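Local coordinates for protein histidine acid phosphatase (Bifidobacterium longum subsp. infantis, PDB 6RXD) that probably removes phosphate groups from inositol polyphosphates such as phytate, and may also act on 2,3-bisphosphoglycerate, as a phytase of the histidine acid phosphatase family, at residues R118-S121 with L122-A126; V426-Y429 with G430-E433. All coordinates share one frame; numbering follows the deposited sequence. Where two conformers were deposited one is given.

The two contacts are local and lie far apart, with centres about 42 Å apart and nearest atoms about 23 Å apart. Both belong to the histidine phosphatase (branch 2) region of the chain. Contact 1 comes first. It forms the first turn of helix 120-129, which packs on strands 34-44 and 391-398 of the mixed sheet. Contact 2 follows much later, as a turn in the loop between helices 400-410 and 436-439, lying against helices 339-357 and 222-232. Strand 391-398 runs on into helix 400-410, so the chain passes from the sheet beneath contact 1 toward the loop of contact 2. The two lie in separate parts of one fold, one beside the sheet and one among helices.

Contact 1. Residues R118-S121 with L122-A126; sequences RNRS and LFDQA
Asn119 and Phe123 meet in a local helix-start contact, where the chain leaves helix 102-118 and enters helix 120-129. Three i to i+4 backbone bonds form the first turn. Phe123 N donates to Asn119 O at 3.0 Å, Asp124 N to Arg120 O and Gln125 N to Ser121 O. Asn119 is the N-cap, but its side chain makes no direct capping bond. Instead a water donates to Asn119 OD1 and accepts from Leu122 N, while Asn119 ND2 binds Asp449. With Phe123 CG anti to the carbonyl carbon (chi1 -70°), the ring leans back along the turn and sets CE2 3.8 Å from Asn119 CB. The ring reaches Thr39 and strand 391-398, and Phe154 meets it edge-to-face. Cutting Phe123 back to an alanine is likely to open a gap between the helix start and the sheet, and to leave Phe154 without its ring partner. Arg120 NH1 and Asp124 OD2 stay 4.8 Å apart, with the guanidinium and carboxylate planes turned 72°. A water accepts from Arg120 NH1 and donates to Asp124 OD2, 2.6 Å away. Asp124 OD1 is hydrogen-bonded to Tyr116 OH and salt-bridged to Arg161. Arg120, linked through water, is probably its weaker charge partner.

Contact 2. Residues V426-Y429 with G430-E433; sequences VYTY and GNNE
The Tyr427 ring meets Asn432 at its edge, where Asn432 CG lies in the ring plane. Asn432 CB is 3.5 Å from Tyr427 CD1, and ring and amide planes stand 65° apart. Phe354 stacks on the Tyr427 ring. The Tyr429 ring has Tyr427 OH, itself hydrogen-bonded to Trp434 O, at its edge, and makes a cation-pi contact with Arg435. The Asn431 amide grips the backbone twice. Its ND2 donates to Val426 O at 2.9 Å, close to the amide plane. Its OD1 accepts from Thr428 N at 2.9 Å, with the donor above the carbonyl plane. Asn431 CG sits between its backbone N and carbonyl carbon (chi1 73°), which turns the amide back over the chain to both groups. Asn431 N donates to Thr428 O at 3.2 Å, closing a type I beta turn with Tyr429 and Gly430 at its corner. Thr428 OG1 adds weak bonds from Gly430 N and Asn431 N, the first as in an ST turn. Asn432 is fixed by Trp434 N at OD1 and Gln417 O at ND2. The loop precedes helix 436-439. Tyr427, Tyr429 and Asn432 rest on helix 339-357, where Asp350 binds Tyr429 OH, and Val426 packs against helix 222-232.

Contact 1. Residues R118-S121 with L122-A126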
loop_
_atom_site.group_PDB
_atom_site.type_symbol
_atom_site.label_atom_id
_atom_site.label_comp_id
_atom_site.label_asym_id
_atom_site.label_seq_id
_atom_site.Cartn_x
_atom_site.Cartn_y
_atom_site.Cartn_z
ATOM N N ARG A 118 13.416 5.375 -17.552
ATOM C CA ARG A 118 14.583 5.604 -16.704
ATOM C C ARG A 118 15.732 4.674 -17.061
ATOM O O ARG A 118 16.906 5.029 -16.913
ATOM C CB ARG A 118 14.233 5.445 -15.222
ATOM C CG ARG A 118 15.356 5.903 -14.295
ATOM C CD ARG A 118 14.920 5.852 -12.841
ATOM N NE ARG A 118 15.016 4.503 -12.276
ATOM C CZ ARG A 118 13.976 3.712 -12.033
ATOM N NH1 ARG A 118 12.741 4.110 -12.311
ATOM N NH2 ARG A 118 14.173 2.511 -11.507
ATOM N N ASN A 119 15.391 3.476 -17.524
ATOM C CA ASN A 119 16.403 2.488 -17.854
ATOM C C ASN A 119 16.356 2.103 -19.310
ATOM O O ASN A 119 16.524 0.938 -19.654
ATOM C CB ASN A 119 16.280 1.244 -16.977
ATOM C CG ASN A 119 16.999 1.404 -15.655
ATOM O OD1 ASN A 119 18.222 1.560 -15.612
ATOM N ND2 ASN A 119 16.247 1.369 -14.576
ATOM N N ARG A 120 16.142 3.102 -20.155
ATOM C CA ARG A 120 16.080 2.895 -21.593
ATOM C C ARG A 120 17.319 2.169 -22.121
ATOM O O ARG A 120 17.203 1.238 -22.921
ATOM C CB ARG A 120 15.888 4.242 -22.301
ATOM C CG ARG A 120 15.888 4.152 -23.809
ATOM C CD ARG A 120 15.721 5.528 -24.442
ATOM N NE ARG A 120 14.470 6.159 -24.033
ATOM C CZ ARG A 120 13.318 6.041 -24.691
ATOM N NH1 ARG A 120 13.246 5.310 -25.797
ATOM N NH2 ARG A 120 12.233 6.651 -24.238
ATOM N N SER A 121 18.504 2.567 -21.660
ATOM C CA SER A 121 19.724 1.931 -22.149
ATOM C C SER A 121 19.758 0.447 -21.784
ATOM O O SER A 121 20.040 -0.401 -22.634
ATOM C CB SER A 121 20.964 2.634 -21.607
ATOM O OG SER A 121 22.125 2.024 -22.132
ATOM N N LEU A 122 19.451 0.138 -20.527
ATOM C CA LEU A 122 19.402 -1.250 -20.067
ATOM C C LEU A 122 18.470 -2.107 -20.910
ATOM O O LEU A 122 18.822 -3.209 -21.341
ATOM C CB LEU A 122 18.947 -1.311 -18.605
ATOM C CG LEU A 122 18.794 -2.712 -17.997
ATOM C CD1 LEU A 122 20.147 -3.396 -17.841
ATOM C CD2 LEU A 122 18.065 -2.657 -16.654
ATOM N N PHE A 123 17.269 -1.601 -21.148
ATOM C CA PHE A 123 16.270 -2.403 -21.832
ATOM C C PHE A 123 16.472 -2.470 -23.334
ATOM O O PHE A 123 16.144 -3.480 -23.946
ATOM C CB PHE A 123 14.866 -1.942 -21.456
ATOM C CG PHE A 123 14.506 -2.272 -20.031
ATOM C CD1 PHE A 123 14.456 -3.598 -19.610
ATOM C CD2 PHE A 123 14.241 -1.267 -19.113
ATOM C CE1 PHE A 123 14.139 -3.915 -18.286
ATOM C CE2 PHE A 123 13.931 -1.575 -17.793
ATOM C CZ PHE A 123 13.876 -2.904 -17.385
ATOM N N ASP A 124 17.019 -1.416 -23.930
ATOM C CA ASP A 124 17.380 -1.492 -25.348
ATOM C C ASP A 124 18.504 -2.498 -25.582
ATOM O O ASP A 124 18.520 -3.188 -26.602
ATOM C CB ASP A 124 17.744 -0.115 -25.918
ATOM C CG ASP A 124 16.560 0.833 -25.954
ATOM O OD1 ASP A 124 15.425 0.387 -25.673
ATOM O OD2 ASP A 124 16.759 2.025 -26.276
ATOM N N GLN A 125 19.447 -2.591 -24.646
ATOM C CA GLN A 125 20.494 -3.604 -24.729
ATOM C C GLN A 125 19.895 -4.995 -24.574
ATOM O O GLN A 125 20.263 -5.922 -25.291
ATOM C CB GLN A 125 21.549 -3.384 -23.645
ATOM C CG GLN A 125 22.354 -2.112 -23.794
ATOM C CD GLN A 125 23.465 -2.022 -22.766
ATOM O OE1 GLN A 125 23.507 -1.094 -21.955
ATOM N NE2 GLN A 125 24.370 -2.993 -22.792
ATOM N N ALA A 126 18.964 -5.130 -23.634
ATOM C CA ALA A 126 18.295 -6.406 -23.381
ATOM C C ALA A 126 17.543 -6.890 -24.609
ATOM O O ALA A 126 17.564 -8.078 -24.925
ATOM C CB ALA A 126 17.336 -6.276 -22.210
HETATM O O HOH W 1 19.541 1.943 -18.242
HETATM O O HOH W 2 15.104 3.585 -27.481
#

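Contact 2. Residues V426-Y429 with G430-E433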
loop_
_atom_site.group_PDB
_atom_site.type_symbol
_atom_site.label_atom_id
_atom_site.label_comp_id
_atom_site.label_asym_id
_atom_site.label_seq_id
_atom_site.Cartn_x
_atom_site.Cartn_y
_atom_site.Cartn_z
ATOM N N VAL A 426 1.860 6.292 23.843
ATOM C CA VAL A 426 1.698 5.622 22.553
ATOM C C VAL A 426 2.106 6.480 21.361
ATOM O O VAL A 426 2.362 7.674 21.500
ATOM C CB VAL A 426 0.216 5.197 22.341
ATOM C CG1 VAL A 426 -0.235 4.238 23.450
ATOM C CG2 VAL A 426 -0.703 6.432 22.295
ATOM N N TYR A 427 2.155 5.829 20.196
ATOM C CA TYR A 427 2.369 6.467 18.902
ATOM C C TYR A 427 1.380 7.602 18.662
ATOM O O TYR A 427 0.164 7.405 18.745
ATOM C CB TYR A 427 2.192 5.406 17.810
ATOM C CG TYR A 427 1.948 5.965 16.423
ATOM C CD1 TYR A 427 3.008 6.369 15.620
ATOM C CD2 TYR A 427 0.665 6.049 15.909
ATOM C CE1 TYR A 427 2.789 6.883 14.337
ATOM C CE2 TYR A 427 0.430 6.565 14.643
ATOM C CZ TYR A 427 1.495 6.978 13.860
ATOM O OH TYR A 427 1.237 7.477 12.591
ATOM N N THR A 428 1.902 8.793 18.368
ATOM C CA THR A 428 1.064 9.923 18.008
ATOM C C THR A 428 1.728 10.669 16.877
ATOM O O THR A 428 2.906 10.471 16.599
ATOM C CB THR A 428 0.868 10.920 19.172
ATOM O OG1 THR A 428 2.110 11.576 19.458
ATOM C CG2 THR A 428 0.352 10.233 20.431
ATOM N N TYR A 429 0.965 11.538 16.228
ATOM C CA TYR A 429 1.518 12.369 15.180
ATOM C C TYR A 429 2.557 13.353 15.717
ATOM O O TYR A 429 3.445 13.788 14.975
ATOM C CB TYR A 429 0.391 13.099 14.452
ATOM C CG TYR A 429 -0.318 12.267 13.400
ATOM C CD1 TYR A 429 -1.360 12.808 12.658
ATOM C CD2 TYR A 429 0.052 10.946 13.140
ATOM C CE1 TYR A 429 -2.015 12.071 11.688
ATOM C CE2 TYR A 429 -0.603 10.189 12.155
ATOM C CZ TYR A 429 -1.632 10.777 11.432
ATOM O OH TYR A 429 -2.283 10.074 10.448
ATOM N N GLY A 430 2.462 13.691 17.001
ATOM C CA GLY A 430 3.434 14.575 17.620
ATOM C C GLY A 430 4.754 13.913 17.985
ATOM O O GLY A 430 5.774 14.603 18.092
ATOM N N ASN A 431 4.755 12.591 18.177
ATOM C CA ASN A 431 5.986 11.907 18.601
ATOM C C ASN A 431 6.569 10.896 17.611
ATOM O O ASN A 431 7.462 10.126 17.954
ATOM C CB ASN A 431 5.838 11.272 19.992
ATOM C CG ASN A 431 4.957 10.022 19.999
ATOM O OD1 ASN A 431 4.666 9.445 18.954
ATOM N ND2 ASN A 431 4.541 9.601 21.188
ATOM N N ASN A 432 6.066 10.892 16.385
ATOM C CA ASN A 432 6.514 9.903 15.418
ATOM C C ASN A 432 6.319 10.392 13.989
ATOM O O ASN A 432 5.291 10.976 13.653
ATOM C CB ASN A 432 5.755 8.590 15.635
ATOM C CG ASN A 432 6.496 7.387 15.087
ATOM O OD1 ASN A 432 6.722 7.282 13.890
ATOM N ND2 ASN A 432 6.863 6.452 15.972
ATOM N N GLU A 433 7.303 10.117 13.145
ATOM C CA GLU A 433 7.271 10.565 11.759
ATOM C C GLU A 433 6.436 9.662 10.842
ATOM O O GLU A 433 6.159 10.039 9.699
ATOM C CB GLU A 433 8.698 10.615 11.206
ATOM C CG GLU A 433 9.345 9.232 11.226
ATOM C CD GLU A 433 10.721 9.194 10.617
ATOM O OE1 GLU A 433 11.346 10.271 10.450
ATOM O OE2 GLU A 433 11.189 8.072 10.321
#